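Local coordinates for BepC protein (Bartonella tribocorum, PDB 4WGJ), which binds an ATP analogue in its Fic domain and probably transfers AMP from ATP to threonine or tyrosine residues of target proteins, at residues Asn23-Lys28 against His71-Trp76; Lys43-Phe48 against Trp67-Lys72; Lys115-Leu120 against Met147-Ala152; Val178-Ile183 against Asp206-Ile211. All coordinates share one frame; numbering follows the deposited sequence.

Interaction 1: Asn23-Lys28 against His71-Trp76; sequences NKYGIK and HKTFEW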
# COMPACT_ATOMS: atom_id res chain seq x y z
N ASN A 23 -16.82 7.26 4.56
CA ASN A 23 -16.19 6.45 5.59
C ASN A 23 -17.21 6.00 6.63
O ASN A 23 -18.28 6.58 6.76
CB ASN A 23 -15.05 7.21 6.25
CG ASN A 23 -15.53 8.49 6.92
OD1 ASN A 23 -15.93 8.47 8.08
ND2 ASN A 23 -15.51 9.60 6.18
N LYS A 24 -16.86 4.95 7.37
CA LYS A 24 -17.82 4.33 8.30
C LYS A 24 -18.10 5.16 9.54
O LYS A 24 -19.04 4.88 10.29
CB LYS A 24 -17.33 2.93 8.69
CG LYS A 24 -17.44 1.91 7.54
CD LYS A 24 -16.71 0.59 7.84
CE LYS A 24 -17.43 -0.22 8.90
NZ LYS A 24 -18.78 -0.67 8.43
N TYR A 25 -17.28 6.18 9.78
CA TYR A 25 -17.52 7.10 10.89
C TYR A 25 -18.55 8.16 10.52
O TYR A 25 -19.06 8.87 11.38
CB TYR A 25 -16.23 7.79 11.31
CG TYR A 25 -15.00 6.90 11.34
CD1 TYR A 25 -14.91 5.82 12.20
CD2 TYR A 25 -13.92 7.17 10.51
CE1 TYR A 25 -13.77 5.01 12.22
CE2 TYR A 25 -12.79 6.37 10.52
CZ TYR A 25 -12.72 5.30 11.37
OH TYR A 25 -11.58 4.52 11.36
N GLY A 26 -18.82 8.30 9.23
CA GLY A 26 -19.68 9.36 8.75
C GLY A 26 -19.04 10.73 8.90
O GLY A 26 -19.73 11.75 8.89
N ILE A 27 -17.71 10.76 9.00
CA ILE A 27 -16.99 12.02 9.20
C ILE A 27 -16.81 12.79 7.89
O ILE A 27 -16.14 12.31 6.97
CB ILE A 27 -15.61 11.79 9.83
CG1 ILE A 27 -15.76 11.37 11.30
CG2 ILE A 27 -14.75 13.05 9.73
CD1 ILE A 27 -14.44 10.92 11.92
N LYS A 28 -17.40 13.98 7.82
CA LYS A 28 -17.36 14.77 6.58
C LYS A 28 -16.14 15.67 6.48
O LYS A 28 -15.78 16.12 5.39
CB LYS A 28 -18.62 15.63 6.46
CG LYS A 28 -19.92 14.86 6.56
CD LYS A 28 -20.07 13.86 5.44
CE LYS A 28 -21.45 13.24 5.43
NZ LYS A 28 -22.50 14.27 5.23
N HIS A 71 -10.70 -1.82 7.65
CA HIS A 71 -12.11 -2.24 7.63
C HIS A 71 -12.97 -1.44 8.61
O HIS A 71 -14.18 -1.38 8.47
CB HIS A 71 -12.28 -3.75 7.91
CG HIS A 71 -11.97 -4.16 9.32
ND1 HIS A 71 -12.95 -4.33 10.27
CD2 HIS A 71 -10.79 -4.43 9.93
CE1 HIS A 71 -12.39 -4.70 11.42
NE2 HIS A 71 -11.09 -4.75 11.24
N LYS A 72 -12.34 -0.83 9.62
CA LYS A 72 -13.09 0.04 10.52
C LYS A 72 -13.38 1.41 9.89
O LYS A 72 -14.26 2.15 10.36
CB LYS A 72 -12.33 0.21 11.85
CG LYS A 72 -12.38 -1.01 12.75
CD LYS A 72 -11.66 -0.75 14.06
CE LYS A 72 -11.79 -1.94 15.01
NZ LYS A 72 -13.22 -2.28 15.24
N THR A 73 -12.64 1.74 8.83
CA THR A 73 -12.69 3.06 8.20
C THR A 73 -13.49 3.09 6.91
O THR A 73 -14.33 3.96 6.71
CB THR A 73 -11.29 3.58 7.89
OG1 THR A 73 -10.50 3.57 9.08
CG2 THR A 73 -11.34 4.98 7.31
N PHE A 74 -13.20 2.15 6.01
CA PHE A 74 -13.80 2.16 4.68
C PHE A 74 -14.59 0.90 4.39
O PHE A 74 -14.11 -0.21 4.63
CB PHE A 74 -12.73 2.30 3.59
CG PHE A 74 -11.93 3.57 3.68
CD1 PHE A 74 -12.55 4.81 3.56
CD2 PHE A 74 -10.56 3.52 3.84
CE1 PHE A 74 -11.82 5.97 3.64
CE2 PHE A 74 -9.81 4.69 3.91
CZ PHE A 74 -10.45 5.92 3.81
N GLU A 75 -15.79 1.08 3.84
CA GLU A 75 -16.64 -0.04 3.44
C GLU A 75 -15.93 -0.94 2.44
O GLU A 75 -16.16 -2.16 2.41
CB GLU A 75 -17.94 0.45 2.81
CG GLU A 75 -18.90 1.12 3.80
CD GLU A 75 -20.22 1.50 3.14
OE1 GLU A 75 -20.70 0.72 2.28
OE2 GLU A 75 -20.78 2.57 3.49
N TRP A 76 -15.09 -0.33 1.60
CA TRP A 76 -14.40 -1.06 0.54
C TRP A 76 -13.01 -1.56 0.94
O TRP A 76 -12.23 -1.95 0.07
CB TRP A 76 -14.29 -0.18 -0.73
CG TRP A 76 -13.88 1.23 -0.43
CD1 TRP A 76 -14.71 2.30 -0.26
CD2 TRP A 76 -12.55 1.73 -0.27
NE1 TRP A 76 -13.98 3.43 0.00
CE2 TRP A 76 -12.65 3.11 0.00
CE3 TRP A 76 -11.28 1.15 -0.34
CZ2 TRP A 76 -11.53 3.93 0.21
CZ3 TRP A 76 -10.15 1.96 -0.13
CH2 TRP A 76 -10.29 3.34 0.15

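Interaction 2: Lys43-Phe48 against Trp67-Lys72; sequences KEAVNF and WSLFHK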
# COMPACT_ATOMS: atom_id res chain seq x y z
N LYS A 43 -3.56 0.98 15.54
CA LYS A 43 -3.97 -0.10 16.44
C LYS A 43 -4.08 -1.44 15.71
O LYS A 43 -3.62 -2.47 16.21
CB LYS A 43 -5.30 0.23 17.11
N GLU A 44 -4.68 -1.44 14.52
CA GLU A 44 -4.84 -2.69 13.79
C GLU A 44 -3.50 -3.22 13.30
O GLU A 44 -3.30 -4.43 13.19
CB GLU A 44 -5.80 -2.50 12.61
CG GLU A 44 -7.22 -2.13 13.04
CD GLU A 44 -7.74 -3.01 14.17
OE1 GLU A 44 -7.81 -4.24 13.98
OE2 GLU A 44 -8.07 -2.47 15.25
N ALA A 45 -2.56 -2.32 13.04
CA ALA A 45 -1.22 -2.72 12.59
C ALA A 45 -0.46 -3.45 13.69
O ALA A 45 0.28 -4.40 13.43
CB ALA A 45 -0.44 -1.50 12.13
N VAL A 46 -0.62 -3.01 14.93
CA VAL A 46 0.00 -3.71 16.06
C VAL A 46 -0.44 -5.17 16.05
O VAL A 46 0.38 -6.07 16.15
CB VAL A 46 -0.35 -3.05 17.41
CG1 VAL A 46 0.20 -3.85 18.58
CG2 VAL A 46 0.18 -1.62 17.45
N ASN A 47 -1.75 -5.40 15.90
CA ASN A 47 -2.30 -6.75 15.84
C ASN A 47 -1.80 -7.56 14.64
O ASN A 47 -1.50 -8.75 14.76
CB ASN A 47 -3.83 -6.70 15.78
CG ASN A 47 -4.44 -6.18 17.06
OD1 ASN A 47 -3.90 -6.38 18.14
ND2 ASN A 47 -5.58 -5.52 16.93
N PHE A 48 -1.75 -6.93 13.48
CA PHE A 48 -1.40 -7.69 12.30
C PHE A 48 0.07 -8.13 12.32
O PHE A 48 0.43 -9.14 11.73
CB PHE A 48 -1.70 -6.91 11.01
CG PHE A 48 -1.83 -7.81 9.82
CD1 PHE A 48 -3.01 -8.52 9.59
CD2 PHE A 48 -0.75 -8.02 8.97
CE1 PHE A 48 -3.12 -9.38 8.51
CE2 PHE A 48 -0.85 -8.87 7.90
CZ PHE A 48 -2.03 -9.56 7.66
N TRP A 67 -7.66 -4.91 4.19
CA TRP A 67 -8.89 -5.09 4.96
C TRP A 67 -8.59 -4.98 6.45
O TRP A 67 -9.30 -4.29 7.21
CB TRP A 67 -9.55 -6.45 4.67
CG TRP A 67 -10.86 -6.58 5.40
CD1 TRP A 67 -12.09 -6.15 4.98
CD2 TRP A 67 -11.05 -7.13 6.71
NE1 TRP A 67 -13.04 -6.41 5.95
CE2 TRP A 67 -12.43 -7.01 7.02
CE3 TRP A 67 -10.20 -7.73 7.64
CZ2 TRP A 67 -12.97 -7.47 8.21
CZ3 TRP A 67 -10.74 -8.19 8.83
CH2 TRP A 67 -12.11 -8.04 9.11
N SER A 68 -7.54 -5.66 6.89
CA SER A 68 -7.20 -5.67 8.31
C SER A 68 -6.92 -4.27 8.85
O SER A 68 -7.33 -3.92 9.97
CB SER A 68 -5.99 -6.58 8.53
OG SER A 68 -6.28 -7.92 8.16
N LEU A 69 -6.21 -3.46 8.07
CA LEU A 69 -5.88 -2.11 8.50
C LEU A 69 -7.05 -1.14 8.39
O LEU A 69 -7.17 -0.23 9.20
CB LEU A 69 -4.69 -1.57 7.69
CG LEU A 69 -3.39 -2.36 7.91
CD1 LEU A 69 -2.25 -1.68 7.15
CD2 LEU A 69 -3.05 -2.46 9.39
N PHE A 70 -7.91 -1.33 7.38
CA PHE A 70 -8.87 -0.27 7.03
C PHE A 70 -10.36 -0.63 7.16
O PHE A 70 -11.20 0.21 6.84
CB PHE A 70 -8.60 0.21 5.60
CG PHE A 70 -7.33 1.01 5.48
CD1 PHE A 70 -7.31 2.34 5.88
CD2 PHE A 70 -6.16 0.44 5.00
CE1 PHE A 70 -6.14 3.09 5.79
CE2 PHE A 70 -4.99 1.19 4.93
CZ PHE A 70 -5.00 2.52 5.33
N HIS A 71 -10.70 -1.82 7.65
CA HIS A 71 -12.11 -2.24 7.63
C HIS A 71 -12.97 -1.44 8.61
O HIS A 71 -14.18 -1.38 8.47
CB HIS A 71 -12.28 -3.75 7.91
CG HIS A 71 -11.97 -4.16 9.32
ND1 HIS A 71 -12.95 -4.33 10.27
CD2 HIS A 71 -10.79 -4.43 9.93
CE1 HIS A 71 -12.39 -4.70 11.42
NE2 HIS A 71 -11.09 -4.75 11.24
N LYS A 72 -12.34 -0.83 9.62
CA LYS A 72 -13.09 0.04 10.52
C LYS A 72 -13.38 1.41 9.89
O LYS A 72 -14.26 2.15 10.36
CB LYS A 72 -12.33 0.21 11.85
CG LYS A 72 -12.38 -1.01 12.75
CD LYS A 72 -11.66 -0.75 14.06
CE LYS A 72 -11.79 -1.94 15.01
NZ LYS A 72 -13.22 -2.28 15.24
O HOH W 1 -10.66 -5.56 13.86

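Interaction 3: Lys115-Leu120 against Met147-Ala152; sequences KELKQL and MALEHA. With ANP (phosphoaminophosphonic acid-adenylate ester), chain B.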
# COMPACT_ATOMS: atom_id res chain seq x y z
N LYS A 115 -2.21 -6.82 -13.74
CA LYS A 115 -1.05 -7.33 -14.47
C LYS A 115 0.21 -7.14 -13.65
O LYS A 115 1.04 -8.05 -13.54
CB LYS A 115 -0.91 -6.64 -15.82
N GLU A 116 0.33 -5.97 -13.04
CA GLU A 116 1.51 -5.64 -12.25
C GLU A 116 1.56 -6.46 -10.97
O GLU A 116 2.64 -6.90 -10.56
CB GLU A 116 1.53 -4.14 -11.94
CG GLU A 116 1.84 -3.31 -13.20
CD GLU A 116 1.97 -1.82 -12.94
OE1 GLU A 116 2.26 -1.41 -11.79
OE2 GLU A 116 1.80 -1.04 -13.90
N LEU A 117 0.41 -6.67 -10.35
CA LEU A 117 0.39 -7.49 -9.14
C LEU A 117 0.73 -8.94 -9.48
O LEU A 117 1.46 -9.60 -8.73
CB LEU A 117 -0.97 -7.40 -8.44
CG LEU A 117 -1.28 -6.04 -7.79
CD1 LEU A 117 -2.68 -6.08 -7.23
CD2 LEU A 117 -0.30 -5.72 -6.68
N LYS A 118 0.23 -9.43 -10.60
CA LYS A 118 0.56 -10.79 -11.03
C LYS A 118 2.06 -10.94 -11.29
O LYS A 118 2.67 -11.96 -10.95
CB LYS A 118 -0.24 -11.18 -12.29
N GLN A 119 2.67 -9.92 -11.88
CA GLN A 119 4.09 -9.97 -12.19
C GLN A 119 4.91 -9.96 -10.90
O GLN A 119 5.93 -10.65 -10.79
CB GLN A 119 4.49 -8.80 -13.09
CG GLN A 119 5.98 -8.75 -13.41
CD GLN A 119 6.52 -10.07 -13.97
OE1 GLN A 119 5.95 -10.63 -14.91
NE2 GLN A 119 7.60 -10.56 -13.37
N LEU A 120 4.46 -9.20 -9.92
CA LEU A 120 5.12 -9.17 -8.61
C LEU A 120 4.99 -10.52 -7.92
O LEU A 120 5.93 -11.00 -7.29
CB LEU A 120 4.55 -8.05 -7.74
CG LEU A 120 5.14 -8.00 -6.33
CD1 LEU A 120 6.66 -7.86 -6.38
CD2 LEU A 120 4.53 -6.86 -5.54
N MET A 147 8.77 -0.71 -4.66
CA MET A 147 8.50 0.17 -5.80
C MET A 147 7.43 -0.41 -6.71
O MET A 147 6.63 0.34 -7.30
CB MET A 147 9.79 0.46 -6.58
CG MET A 147 10.75 1.37 -5.80
SD MET A 147 12.21 1.85 -6.73
CE MET A 147 13.13 0.30 -6.74
N ALA A 148 7.41 -1.74 -6.85
CA ALA A 148 6.38 -2.38 -7.67
C ALA A 148 5.01 -2.21 -7.02
O ALA A 148 4.03 -1.90 -7.70
CB ALA A 148 6.68 -3.85 -7.88
N LEU A 149 4.93 -2.42 -5.71
CA LEU A 149 3.68 -2.20 -4.99
C LEU A 149 3.20 -0.76 -5.11
O LEU A 149 2.01 -0.50 -5.30
CB LEU A 149 3.84 -2.55 -3.50
CG LEU A 149 3.97 -4.05 -3.20
CD1 LEU A 149 4.44 -4.25 -1.75
CD2 LEU A 149 2.64 -4.77 -3.42
N GLU A 150 4.14 0.17 -4.98
CA GLU A 150 3.82 1.60 -4.98
C GLU A 150 3.29 2.01 -6.35
O GLU A 150 2.35 2.81 -6.45
CB GLU A 150 5.05 2.43 -4.58
CG GLU A 150 5.28 2.50 -3.06
CD GLU A 150 4.18 3.26 -2.32
OE1 GLU A 150 3.88 4.41 -2.71
OE2 GLU A 150 3.61 2.70 -1.36
N HIS A 151 3.87 1.47 -7.41
CA HIS A 151 3.39 1.86 -8.74
C HIS A 151 2.01 1.25 -9.00
O HIS A 151 1.15 1.88 -9.60
CB HIS A 151 4.36 1.43 -9.85
CG HIS A 151 3.92 1.87 -11.22
ND1 HIS A 151 3.15 1.08 -12.05
CD2 HIS A 151 4.13 3.03 -11.90
CE1 HIS A 151 2.91 1.73 -13.18
NE2 HIS A 151 3.50 2.91 -13.11
N ALA A 152 1.81 0.02 -8.54
CA ALA A 152 0.50 -0.63 -8.73
C ALA A 152 -0.62 0.14 -8.03
O ALA A 152 -1.70 0.34 -8.62
CB ALA A 152 0.54 -2.07 -8.22
PG ANP B . 0.39 7.36 3.74
O1G ANP B . 0.35 6.80 5.21
O2G ANP B . 0.86 8.79 3.81
O3G ANP B . 1.41 6.49 2.91
PB ANP B . -1.99 6.08 2.47
O1B ANP B . -1.62 4.91 3.32
O2B ANP B . -3.51 6.38 2.51
N3B ANP B . -1.16 7.45 3.00
PA ANP B . -2.15 6.55 -0.30
O1A ANP B . -2.43 7.98 0.00
O2A ANP B . -3.23 5.79 -1.05
O3A ANP B . -1.66 5.73 0.97
O5' ANP B . -0.79 6.50 -1.13
C5' ANP B . 0.37 7.19 -0.61
C4' ANP B . 1.63 6.70 -1.28
O4' ANP B . 1.81 7.39 -2.54
C3' ANP B . 2.90 6.95 -0.46
O3' ANP B . 3.79 5.84 -0.48
C2' ANP B . 3.50 8.19 -1.14
O2' ANP B . 4.91 8.29 -0.97
C1' ANP B . 3.12 7.91 -2.60
N9 ANP B . 3.15 9.11 -3.44
C8 ANP B . 2.77 10.37 -3.09
N7 ANP B . 2.93 11.26 -4.04
C5 ANP B . 3.46 10.53 -5.09
C6 ANP B . 3.86 10.89 -6.39
N6 ANP B . 3.78 12.13 -6.88
N1 ANP B . 4.36 9.91 -7.19
C2 ANP B . 4.45 8.67 -6.70
N3 ANP B . 4.10 8.22 -5.50
C4 ANP B . 3.61 9.20 -4.73
O HOH W 2 4.23 -2.51 -10.36

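Interaction 4: Val178-Ile183 against Asp206-Ile211; sequences VDFSFI and DLFEDI. With GLY (glycine), chain E; GLY (glycine), chain D; EDO (1,2-ethanediol), chain C.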
# COMPACT_ATOMS: atom_id res chain seq x y z
N VAL A 178 12.04 -5.00 9.17
CA VAL A 178 11.81 -3.82 8.36
C VAL A 178 11.05 -2.83 9.23
O VAL A 178 9.92 -3.10 9.63
CB VAL A 178 10.99 -4.16 7.10
CG1 VAL A 178 10.70 -2.89 6.28
CG2 VAL A 178 11.73 -5.21 6.28
N ASP A 179 11.68 -1.71 9.55
CA ASP A 179 11.14 -0.82 10.58
C ASP A 179 11.01 0.60 10.06
O ASP A 179 12.01 1.27 9.82
CB ASP A 179 12.05 -0.87 11.83
CG ASP A 179 11.65 0.15 12.88
OD1 ASP A 179 10.50 0.61 12.89
OD2 ASP A 179 12.52 0.49 13.71
N PHE A 180 9.77 1.05 9.85
CA PHE A 180 9.53 2.38 9.31
C PHE A 180 9.36 3.46 10.39
O PHE A 180 9.05 4.61 10.04
CB PHE A 180 8.27 2.38 8.43
CG PHE A 180 8.40 1.57 7.16
CD1 PHE A 180 8.95 2.12 6.01
CD2 PHE A 180 7.93 0.26 7.12
CE1 PHE A 180 9.05 1.38 4.84
CE2 PHE A 180 8.03 -0.50 5.94
CZ PHE A 180 8.59 0.06 4.81
N SER A 181 9.57 3.12 11.66
CA SER A 181 9.16 4.02 12.74
C SER A 181 9.81 5.41 12.70
O SER A 181 9.19 6.38 13.14
CB SER A 181 9.42 3.37 14.11
OG SER A 181 10.79 3.13 14.34
N PHE A 182 11.02 5.54 12.17
CA PHE A 182 11.68 6.85 12.18
C PHE A 182 11.70 7.48 10.79
O PHE A 182 12.47 8.41 10.53
CB PHE A 182 13.12 6.76 12.71
CG PHE A 182 13.22 6.45 14.19
CD1 PHE A 182 12.64 7.29 15.13
CD2 PHE A 182 13.91 5.34 14.62
CE1 PHE A 182 12.75 7.02 16.48
CE2 PHE A 182 14.02 5.07 15.98
CZ PHE A 182 13.44 5.90 16.90
N ILE A 183 10.86 6.96 9.90
CA ILE A 183 10.81 7.46 8.52
C ILE A 183 9.70 8.50 8.39
O ILE A 183 8.51 8.17 8.51
CB ILE A 183 10.57 6.33 7.51
CG1 ILE A 183 11.68 5.29 7.60
CG2 ILE A 183 10.50 6.91 6.10
CD1 ILE A 183 13.08 5.87 7.56
N ASP A 206 18.41 3.49 -0.68
CA ASP A 206 18.99 4.00 0.56
C ASP A 206 18.01 3.82 1.72
O ASP A 206 18.42 3.44 2.82
CB ASP A 206 19.36 5.48 0.43
CG ASP A 206 20.53 5.72 -0.52
OD1 ASP A 206 21.20 4.74 -0.92
OD2 ASP A 206 20.79 6.90 -0.85
N LEU A 207 16.74 4.10 1.46
CA LEU A 207 15.71 3.98 2.48
C LEU A 207 15.66 2.55 3.01
O LEU A 207 15.67 2.32 4.22
CB LEU A 207 14.35 4.39 1.91
CG LEU A 207 13.14 4.30 2.84
CD1 LEU A 207 13.38 5.11 4.10
CD2 LEU A 207 11.88 4.79 2.13
N PHE A 208 15.61 1.58 2.11
CA PHE A 208 15.53 0.20 2.57
C PHE A 208 16.81 -0.28 3.24
O PHE A 208 16.76 -1.12 4.14
CB PHE A 208 15.09 -0.73 1.43
CG PHE A 208 13.60 -0.80 1.31
CD1 PHE A 208 12.90 0.22 0.68
CD2 PHE A 208 12.89 -1.83 1.92
CE1 PHE A 208 11.50 0.19 0.62
CE2 PHE A 208 11.50 -1.86 1.87
CZ PHE A 208 10.81 -0.85 1.21
N GLU A 209 17.96 0.28 2.86
CA GLU A 209 19.18 0.01 3.60
C GLU A 209 19.05 0.55 5.03
O GLU A 209 19.50 -0.08 6.00
CB GLU A 209 20.39 0.63 2.89
CG GLU A 209 21.64 0.75 3.74
CD GLU A 209 22.16 -0.59 4.21
OE1 GLU A 209 22.01 -1.58 3.45
OE2 GLU A 209 22.72 -0.66 5.33
N ASP A 210 18.39 1.70 5.17
CA ASP A 210 18.31 2.37 6.47
C ASP A 210 17.30 1.72 7.42
O ASP A 210 17.43 1.87 8.64
CB ASP A 210 17.95 3.85 6.28
CG ASP A 210 19.07 4.66 5.63
OD1 ASP A 210 20.25 4.26 5.75
OD2 ASP A 210 18.77 5.71 5.02
N ILE A 211 16.32 1.00 6.88
CA ILE A 211 15.24 0.47 7.72
C ILE A 211 15.31 -1.04 7.92
O ILE A 211 14.52 -1.60 8.69
CB ILE A 211 13.85 0.82 7.14
CG1 ILE A 211 13.61 0.05 5.83
CG2 ILE A 211 13.71 2.34 6.95
CD1 ILE A 211 12.24 0.31 5.20
N GLY E . 7.32 11.62 11.11
CA GLY E . 7.20 10.80 12.30
C GLY E . 7.94 9.47 12.19
O GLY E . 8.79 9.16 13.02
OXT GLY E . 7.68 8.68 11.29
N GLY D . 4.43 8.37 5.78
CA GLY D . 5.07 7.96 7.02
C GLY D . 5.99 6.78 6.81
O GLY D . 6.61 6.27 7.74
OXT GLY D . 6.15 6.31 5.68
C1 EDO C . 14.94 2.60 11.69
O1 EDO C . 14.70 1.28 11.19
C2 EDO C . 14.20 3.61 10.81
O2 EDO C . 12.79 3.53 11.08

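Interaction 1: Asn23-Lys28 against His71-Trp76
Tyr25 OH has two polar partners: it is hydrogen-bonded to Thr73 OG1 across the contact, at 2.7 Å, and also to Asp40 OD2 of helix 30-48. Thr73 meets the tyrosine with its methyl as well, Thr73 CG2 approaching Tyr25 CE2 to 3.8 Å. On the other side of the hydroxyl, ring atom Tyr25 CE1 comes within 3.4 Å of Lys72 O, obliquely to the ring. The backbones are joined by a single bond, Lys24 N donating to Thr73 O at 2.8 Å with an N-H...O angle of 165°, while Asn23 CA lies 3.3 Å from the same Thr73 O. Asn23 to Gly26 form a type I beta turn; the contact therefore joins the loop between helices 8-11 and 30-48 to the one that runs from helix 59-70 toward strand 85-86 of the Fic domain. The turn is braced by its first side chain. With CG set between the backbone N and the carbonyl carbon (chi1 60°), the Asn23 amide folds back over its own loop, where OD1 accepts from Ile27 N at 3.0 Å and ND2 donates to Ile27 O at 2.9 Å. Lys24 behaves differently: its chain bends at chi3 and chi4, laying the aliphatic part across the backbone so that Lys24 CD sits 3.3 Å from His71 O. Its ammonium is not paired with Glu75, whose OE1 instead accepts from Glu88 N.

Interaction 2: Lys43-Phe48 against Trp67-Lys72
Helix 30-48 and the last part of helix 59-70 come closest at Glu44 and Leu69, whose CA atoms are 5.4 Å apart. Glu44 CB rests 3.4 Å from Ser68 O, and Leu69 packs against the opposing backbone with one methyl, Leu69 CD2 lying 3.9 Å from Ala45 CB and 3.7 Å from Ala45 N. Phe48, with its CG anti to the backbone N (chi1 -159°), extends the ring toward Ser68, where Phe48 CE1 stands 3.5 Å from Ser68 OG in an oblique approach. That hydroxyl has its polar partner within its own helix, at Leu64 O. The carboxylate of Glu44 bends at chi2 and meets His71 by way of a water, which donates to Glu44 OE1 (3.1 Å) and lies 2.8 Å from His71 NE2, in the plane of the imidazole. One face of this imidazole is covered by Trp67 and the opposite face by Lys72 CG, which restricts its rotation. Segment 67-72 belongs to the Fic/DOC family region, and helix 30-48 packs on it here. Phe48 also touches Tyr61 and Ile65 earlier in helix 59-70, while helix 159-174 packs on helix 30-48 through Met165, which meets Ala45 and Phe48.

Interaction 3: Lys115-Leu120 against Met147-Ala152
Leu120 and Leu149 form the apolar centre, meeting methyl to methyl with Leu120 CD2 3.5 Å from Leu149 CD2 and the two side chains crossing at about a right angle. Leu120 reaches across because its CG stands anti to the backbone N (chi1 177°). Leu120 CD1 also approaches Ala148 CB (4.3 Å); one turn earlier, Leu117 CD2 lies 4.0 Å from Ala152 CB. The segments run nearly antiparallel, at 166°, their axes 9.6 Å apart at closest approach, with Ala148 and Ala152 facing the leucines. Helix 135-152 leads into the Fic motif, which runs on into helix 159-174 and in which Lys157, Gly158, Asn159, Gly160 and Arg161 bond to the nucleotide. Leu149 also packs against helix 159-174, at Asn163, Phe166 and Met167, so the apolar layer continues beyond this pair. At the polar edge, His151 ND1 donates to Glu116 OE1 at 2.7 Å, and the bond is almost straight at 169°. The acceptor sits in the imidazole plane and is met on its syn side, while carboxylate and ring are nearly coplanar; this pairing would be expected to fix the ring rotation and favour a proton on ND1. Glu116 OE1 has a further partner, a water that donates to it and also to Ala148 O, both at 2.7 Å. Glu150, on another flank of the same helix, turns to the bound nucleotide: the ribose hydroxyl O3' of the ATP analogue donates to Glu150 OE1 at 2.7 Å, and Asn163 ND2 bonds to the other carboxylate oxygen, OE2.

Interaction 4: Val178-Ile183 against Asp206-Ile211
Asp179 and Ile211 bring the backbones together, their CA atoms 5.2 Å apart, where Asp179 N donates to Ile211 O at 3.0 Å with an N-H...O angle of 155°; Val178 CA adds a C-H...O contact to the same oxygen. The join lies beside the short antiparallel pair of strands 176-178 and 212-214, and beyond it the chain enters a type I beta turn from Phe180 to Ile183. Ile211, at the end of helix 202-211, carries most of the contact. Its CG1 lies between the backbone N and the carbonyl carbon (chi1 69°), which sends CD1 over one face of the Phe180 ring, 3.4 Å from Phe180 CE1, while Val178 CG1 lies 3.7 Å from this Ile211 CD1. The other branch, Ile211 CG2, packs on Ile183, 3.6 Å from Ile183 CG1. Phe180 and Ile183 also touch Met188 of helix 185-198, and both line a pocket holding a bound glycine; a second glycine lies by Ser181, Phe182 and Ile183. An ethanediol, probably from crystallisation, bonds to Asp179 O and Phe182 N. Just before the turn, Asp179 OD1 accepts from Ser181 N at 2.9 Å, closing an Asx turn, the donor standing above the carboxylate plane.

How the interactions relate
Interactions 1 and 2 are neighbours, sharing His71 and Lys72 with centres 13 Å apart, so the end of helix 59-70 is held first against helix 30-48 and then against the loop preceding that helix. Both are partly buried, but interaction 1 uses direct polar bonds between loops, whereas interaction 2 combines close helix packing with a water bridge. Interaction 3, on the opposite side of the chain's centre, is also helix on helix, with a leucine-alanine interface and a carboxylate-imidazole edge. Interaction 4 is the buried contact, mostly hydrocarbon around one backbone bond. Helix 159-174 touches interactions 2, 3 and 4, and segment 147-152 of interaction 3 also carries a nucleotide-binding residue.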